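Local coordinates for protein pyruvate kinase 1 (Trypanosoma brucei brucei, PDB 4KCT) that catalyses the transfer of a phosphoryl group from phosphoenolpyruvate to ADP, giving pyruvate and ATP, and has an intrinsic decarboxylase activity, at residues Ile234-Val246 and Ser256-Ile270. Residues are numbered along the deposited sequence; the frame is centred on the assembly and turned at random.
With MG (magnesium ion), chain C; PYR (pyruvic acid), chain E.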
loop_
_atom_site.group_PDB
_atom_site.type_symbol
_atom_site.label_atom_id
_atom_site.label_comp_id
_atom_site.label_asym_id
_atom_site.label_seq_id
_atom_site.Cartn_x
_atom_site.Cartn_y
_atom_site.Cartn_z
ATOM N N ILE A 234 -17.893 -7.767 36.958
ATOM C CA ILE A 234 -17.511 -9.087 36.441
ATOM C C ILE A 234 -17.602 -9.023 34.917
ATOM O O ILE A 234 -18.550 -8.442 34.394
ATOM C CB ILE A 234 -18.459 -10.178 36.981
ATOM C CG1 ILE A 234 -18.312 -10.298 38.507
ATOM C CG2 ILE A 234 -18.188 -11.521 36.286
ATOM C CD1 ILE A 234 -19.366 -11.189 39.173
ATOM N N LEU A 235 -16.581 -9.504 34.205
ATOM C CA LEU A 235 -16.619 -9.431 32.729
ATOM C C LEU A 235 -17.676 -10.384 32.191
ATOM O O LEU A 235 -17.787 -11.524 32.662
ATOM C CB LEU A 235 -15.274 -9.813 32.125
ATOM C CG LEU A 235 -14.039 -9.092 32.622
ATOM C CD1 LEU A 235 -12.859 -9.587 31.789
ATOM C CD2 LEU A 235 -14.208 -7.584 32.507
ATOM N N ILE A 236 -18.372 -9.970 31.137
ATOM C CA ILE A 236 -19.190 -10.912 30.372
ATOM C C ILE A 236 -18.514 -11.244 29.037
ATOM O O ILE A 236 -18.260 -10.358 28.225
ATOM C CB ILE A 236 -20.603 -10.379 30.124
ATOM C CG1 ILE A 236 -21.332 -10.202 31.460
ATOM C CG2 ILE A 236 -21.370 -11.324 29.193
ATOM C CD1 ILE A 236 -22.698 -9.551 31.338
ATOM N N ILE A 237 -18.102 -12.500 28.892
ATOM C CA ILE A 237 -17.528 -12.979 27.651
ATOM C C ILE A 237 -18.635 -13.750 26.934
ATOM O O ILE A 237 -19.077 -14.808 27.413
ATOM C CB ILE A 237 -16.323 -13.930 27.908
ATOM C CG1 ILE A 237 -15.244 -13.262 28.780
ATOM C CG2 ILE A 237 -15.708 -14.416 26.577
ATOM C CD1 ILE A 237 -14.818 -11.894 28.288
ATOM N N SER A 238 -19.134 -13.206 25.822
ATOM C CA SER A 238 -20.277 -13.830 25.163
ATOM C C SER A 238 -19.803 -14.963 24.279
ATOM O O SER A 238 -18.873 -14.784 23.485
ATOM C CB SER A 238 -21.047 -12.792 24.334
ATOM O OG SER A 238 -21.681 -11.859 25.206
ATOM N N LYS A 239 -20.417 -16.144 24.423
ATOM C CA LYS A 239 -20.040 -17.281 23.587
ATOM C C LYS A 239 -20.908 -17.314 22.352
ATOM O O LYS A 239 -22.137 -17.246 22.436
ATOM C CB LYS A 239 -20.165 -18.601 24.347
ATOM C CG LYS A 239 -19.356 -18.602 25.649
ATOM C CD LYS A 239 -19.702 -19.816 26.524
ATOM C CE LYS A 239 -19.654 -21.118 25.745
ATOM N NZ LYS A 239 -20.061 -22.252 26.638
ATOM N N ILE A 240 -20.257 -17.248 21.207
ATOM C CA ILE A 240 -20.948 -17.304 19.928
ATOM C C ILE A 240 -21.050 -18.768 19.486
ATOM O O ILE A 240 -20.025 -19.413 19.181
ATOM C CB ILE A 240 -20.160 -16.496 18.875
ATOM C CG1 ILE A 240 -19.942 -15.069 19.365
ATOM C CG2 ILE A 240 -20.842 -16.550 17.488
ATOM C CD1 ILE A 240 -21.236 -14.298 19.625
ATOM N N GLU A 241 -22.278 -19.290 19.421
ATOM C CA GLU A 241 -22.466 -20.722 19.269
ATOM C C GLU A 241 -23.429 -21.102 18.152
ATOM O O GLU A 241 -23.723 -22.284 17.985
ATOM C CB GLU A 241 -22.964 -21.355 20.590
ATOM C CG GLU A 241 -22.241 -20.884 21.824
ATOM C CD GLU A 241 -22.232 -21.934 22.925
ATOM O OE1 GLU A 241 -21.620 -23.010 22.720
ATOM O OE2 GLU A 241 -22.687 -21.626 24.032
ATOM N N ASN A 242 -24.004 -20.107 17.466
ATOM C CA ASN A 242 -24.981 -20.385 16.402
ATOM C C ASN A 242 -25.068 -19.225 15.423
ATOM O O ASN A 242 -24.338 -18.226 15.571
ATOM C CB ASN A 242 -26.386 -20.716 16.997
ATOM C CG ASN A 242 -27.208 -19.458 17.328
ATOM O OD1 ASN A 242 -26.661 -18.420 17.728
ATOM N ND2 ASN A 242 -28.541 -19.573 17.211
ATOM N N HIS A 243 -25.893 -19.364 14.387
ATOM C CA HIS A 243 -25.853 -18.393 13.298
ATOM C C HIS A 243 -26.320 -17.012 13.760
ATOM O O HIS A 243 -25.858 -15.998 13.246
ATOM C CB HIS A 243 -26.653 -18.873 12.091
ATOM C CG HIS A 243 -28.115 -18.604 12.214
ATOM N ND1 HIS A 243 -28.902 -19.296 13.082
ATOM C CD2 HIS A 243 -28.894 -17.542 11.729
ATOM C CE1 HIS A 243 -30.143 -18.755 13.080
ATOM N NE2 HIS A 243 -30.130 -17.672 12.265
ATOM N N GLN A 244 -27.248 -16.962 14.724
ATOM C CA GLN A 244 -27.709 -15.667 15.279
ATOM C C GLN A 244 -26.582 -14.896 15.925
ATOM O O GLN A 244 -26.454 -13.699 15.718
ATOM C CB GLN A 244 -28.818 -15.869 16.334
ATOM C CG GLN A 244 -30.083 -16.502 15.791
ATOM C CD GLN A 244 -31.031 -16.909 16.919
ATOM O OE1 GLN A 244 -30.853 -17.949 17.567
ATOM N NE2 GLN A 244 -31.923 -16.024 17.251
ATOM N N GLY A 245 -25.772 -15.579 16.733
ATOM C CA GLY A 245 -24.600 -14.943 17.317
ATOM C C GLY A 245 -23.684 -14.365 16.251
ATOM O O GLY A 245 -23.132 -13.280 16.431
ATOM N N VAL A 246 -23.447 -15.129 15.182
ATOM C CA VAL A 246 -22.576 -14.670 14.104
ATOM C C VAL A 246 -23.182 -13.462 13.373
ATOM O O VAL A 246 -22.505 -12.462 13.148
ATOM C CB VAL A 246 -22.245 -15.805 13.086
ATOM C CG1 VAL A 246 -21.432 -15.248 11.902
ATOM C CG2 VAL A 246 -21.505 -16.952 13.782
ATOM N N SER A 256 -20.692 -6.584 25.072
ATOM C CA SER A 256 -19.943 -7.574 25.850
ATOM C C SER A 256 -18.613 -6.995 26.285
ATOM O O SER A 256 -18.161 -6.000 25.726
ATOM C CB SER A 256 -19.699 -8.850 25.001
ATOM O OG SER A 256 -20.923 -9.395 24.551
ATOM N N ASN A 257 -17.937 -7.670 27.213
ATOM C CA ASN A 257 -16.561 -7.323 27.534
ATOM C C ASN A 257 -15.580 -8.094 26.639
ATOM O O ASN A 257 -14.417 -7.755 26.549
ATOM C CB ASN A 257 -16.262 -7.612 29.009
ATOM C CG ASN A 257 -17.150 -6.789 29.958
ATOM O OD1 ASN A 257 -18.190 -7.264 30.399
ATOM N ND2 ASN A 257 -16.876 -5.508 30.042
ATOM N N GLY A 258 -16.062 -9.155 26.019
ATOM C CA GLY A 258 -15.190 -10.050 25.236
ATOM C C GLY A 258 -16.019 -11.145 24.596
ATOM O O GLY A 258 -17.244 -11.199 24.791
ATOM N N ILE A 259 -15.382 -11.961 23.752
ATOM C CA ILE A 259 -16.111 -12.946 22.945
ATOM C C ILE A 259 -15.389 -14.294 23.042
ATOM O O ILE A 259 -14.181 -14.330 23.094
ATOM C CB ILE A 259 -16.144 -12.514 21.466
ATOM C CG1 ILE A 259 -16.908 -11.189 21.316
ATOM C CG2 ILE A 259 -16.716 -13.631 20.593
ATOM C CD1 ILE A 259 -18.408 -11.330 21.644
ATOM N N MET A 260 -16.138 -15.389 23.085
ATOM C CA MET A 260 -15.537 -16.689 22.819
ATOM C C MET A 260 -16.093 -17.272 21.543
ATOM O O MET A 260 -17.289 -17.295 21.340
ATOM C CB MET A 260 -15.789 -17.671 23.989
ATOM C CG MET A 260 -15.260 -19.057 23.676
ATOM S SD MET A 260 -15.903 -20.344 24.762
ATOM C CE MET A 260 -15.382 -19.724 26.360
ATOM N N VAL A 261 -15.212 -17.734 20.671
ATOM C CA VAL A 261 -15.640 -18.479 19.512
ATOM C C VAL A 261 -15.840 -19.933 19.927
ATOM O O VAL A 261 -14.868 -20.656 20.143
ATOM C CB VAL A 261 -14.590 -18.383 18.359
ATOM C CG1 VAL A 261 -15.064 -19.156 17.121
ATOM C CG2 VAL A 261 -14.323 -16.915 18.016
ATOM N N ALA A 262 -17.088 -20.299 20.210
ATOM C CA ALA A 262 -17.371 -21.557 20.883
ATOM C C ALA A 262 -17.599 -22.643 19.824
ATOM O O ALA A 262 -18.721 -22.867 19.383
ATOM C CB ALA A 262 -18.594 -21.409 21.782
ATOM N N ARG A 263 -16.501 -23.164 19.290
ATOM C CA ARG A 263 -16.528 -23.891 18.022
ATOM C C ARG A 263 -17.279 -25.219 18.066
ATOM O O ARG A 263 -17.665 -25.730 17.029
ATOM C CB ARG A 263 -15.117 -24.107 17.497
ATOM C CG ARG A 263 -14.442 -22.793 17.132
ATOM C CD ARG A 263 -13.109 -23.056 16.475
ATOM N NE ARG A 263 -12.281 -23.993 17.244
ATOM C CZ ARG A 263 -11.069 -24.370 16.861
ATOM N NH1 ARG A 263 -10.559 -23.874 15.744
ATOM N NH2 ARG A 263 -10.433 -25.350 17.502
ATOM N N GLY A 264 -17.456 -25.777 19.269
ATOM C CA GLY A 264 -18.145 -27.064 19.427
ATOM C C GLY A 264 -19.586 -26.946 18.989
ATOM O O GLY A 264 -19.993 -27.512 17.953
ATOM N N ASP A 265 -20.341 -26.120 19.706
ATOM C CA ASP A 265 -21.734 -25.871 19.340
ATOM C C ASP A 265 -21.846 -25.185 17.968
ATOM O O ASP A 265 -22.758 -25.469 17.167
ATOM C CB ASP A 265 -22.424 -25.062 20.448
ATOM C CG ASP A 265 -22.866 -25.951 21.629
ATOM O OD1 ASP A 265 -22.492 -25.672 22.804
ATOM O OD2 ASP A 265 -23.456 -27.012 21.347
ATOM N N LEU A 266 -20.941 -24.261 17.695
ATOM C CA LEU A 266 -21.027 -23.516 16.448
ATOM C C LEU A 266 -20.989 -24.461 15.249
ATOM O O LEU A 266 -21.712 -24.255 14.268
ATOM C CB LEU A 266 -19.899 -22.463 16.352
ATOM C CG LEU A 266 -19.975 -21.472 15.212
ATOM C CD1 LEU A 266 -21.312 -20.723 15.248
ATOM C CD2 LEU A 266 -18.810 -20.478 15.312
ATOM N N GLY A 267 -20.085 -25.450 15.294
ATOM C CA GLY A 267 -19.860 -26.356 14.166
ATOM C C GLY A 267 -20.926 -27.457 14.068
ATOM O O GLY A 267 -20.914 -28.266 13.136
ATOM N N VAL A 268 -21.876 -27.436 14.998
ATOM C CA VAL A 268 -23.108 -28.209 14.881
ATOM C C VAL A 268 -24.222 -27.338 14.296
ATOM O O VAL A 268 -24.969 -27.772 13.409
ATOM C CB VAL A 268 -23.541 -28.750 16.268
ATOM C CG1 VAL A 268 -24.983 -29.252 16.239
ATOM C CG2 VAL A 268 -22.573 -29.831 16.745
ATOM N N GLU A 269 -24.257 -26.070 14.703
ATOM C CA GLU A 269 -25.303 -25.147 14.246
ATOM C C GLU A 269 -25.093 -24.666 12.787
ATOM O O GLU A 269 -26.048 -24.385 12.092
ATOM C CB GLU A 269 -25.391 -23.945 15.187
ATOM C CG GLU A 269 -25.926 -24.283 16.572
ATOM C CD GLU A 269 -27.453 -24.235 16.630
ATOM O OE1 GLU A 269 -28.026 -24.806 17.572
ATOM O OE2 GLU A 269 -28.077 -23.634 15.720
ATOM N N ILE A 270 -23.843 -24.417 12.400
ATOM C CA ILE A 270 -23.555 -24.018 11.043
ATOM C C ILE A 270 -22.665 -25.096 10.447
ATOM O O ILE A 270 -22.077 -25.882 11.189
ATOM C CB ILE A 270 -22.864 -22.624 10.985
ATOM C CG1 ILE A 270 -21.391 -22.708 11.389
ATOM C CG2 ILE A 270 -23.607 -21.608 11.859
ATOM C CD1 ILE A 270 -20.666 -21.367 11.288
HETATM MG MG MG C . -21.033 -24.654 23.668
HETATM C C PYR E . -18.476 -24.966 22.665
HETATM O O PYR E . -17.430 -25.068 21.966
HETATM O OXT PYR E . -19.608 -25.181 22.144
HETATM C CA PYR E . -18.389 -24.461 24.070
HETATM O O3 PYR E . -19.411 -24.388 24.776
HETATM C CB PYR E . -17.076 -23.933 24.587
HETATM O O HOH W 1 -22.668 -23.931 25.136
HETATM O O HOH W 2 -30.169 -21.948 16.412
HETATM O O HOH W 3 -27.681 -21.627 13.851
HETATM O O HOH W 4 -21.051 -26.465 24.793
#
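Glu241 and Asp265 meet at a magnesium ion just beyond the C-terminal ends of two neighbouring parallel strands, 235-240 and 258-262, of the TIM barrel, the active-site end of this fold; Asp265 comes from the first turn of helix 263-269. One oxygen of each carboxylate does the binding: Glu241 OE1 and Asp265 OD1 each lie 2.0 Å from the metal, and the two carboxylate planes are turned 58° apart. Pyruvate OXT and O3 and two waters complete six ligands, and the 2.8 Å between Glu241 OE1 and Asp265 OD1 reflects the shared cation, not a hydrogen bond. The remaining Glu241 oxygen, OE2, accepts from Phe213 N and from a metal-bound water, which would fix the carboxylate's rotation.

Pyruvate is held from both segments. Lys239 NZ donates to its O3 at 2.9 Å, reached through a bend at chi3, and also pairs with Asp84. At the start of helix 263-269, Gly264 N and Asp265 N bind the two carboxylate oxygens, Asp265 N reaching OXT at 2.7 Å with an N-H...O angle of 163°. Met260 runs alongside Lys239, its SD 3.8 Å from the ligand's methyl carbon CB.

Behind this shell, strand pairing sets the register: Ser238 bonds through N to Gly258 O and through O to Met260 N, and Ile240 N continues to Met260 O. On the face carrying Ser238, Ile240 CG1 rests against Ile259 CG2, and helix 275-289 packs on both. At the far end Asn257 takes up both backbone polar atoms of Ile236: its N donates to Ile236 O, and its side-chain OD1 accepts from Ile236 N at 2.8 Å in an almost straight bond (177°), while Arg224 NH1 donates to the same OD1.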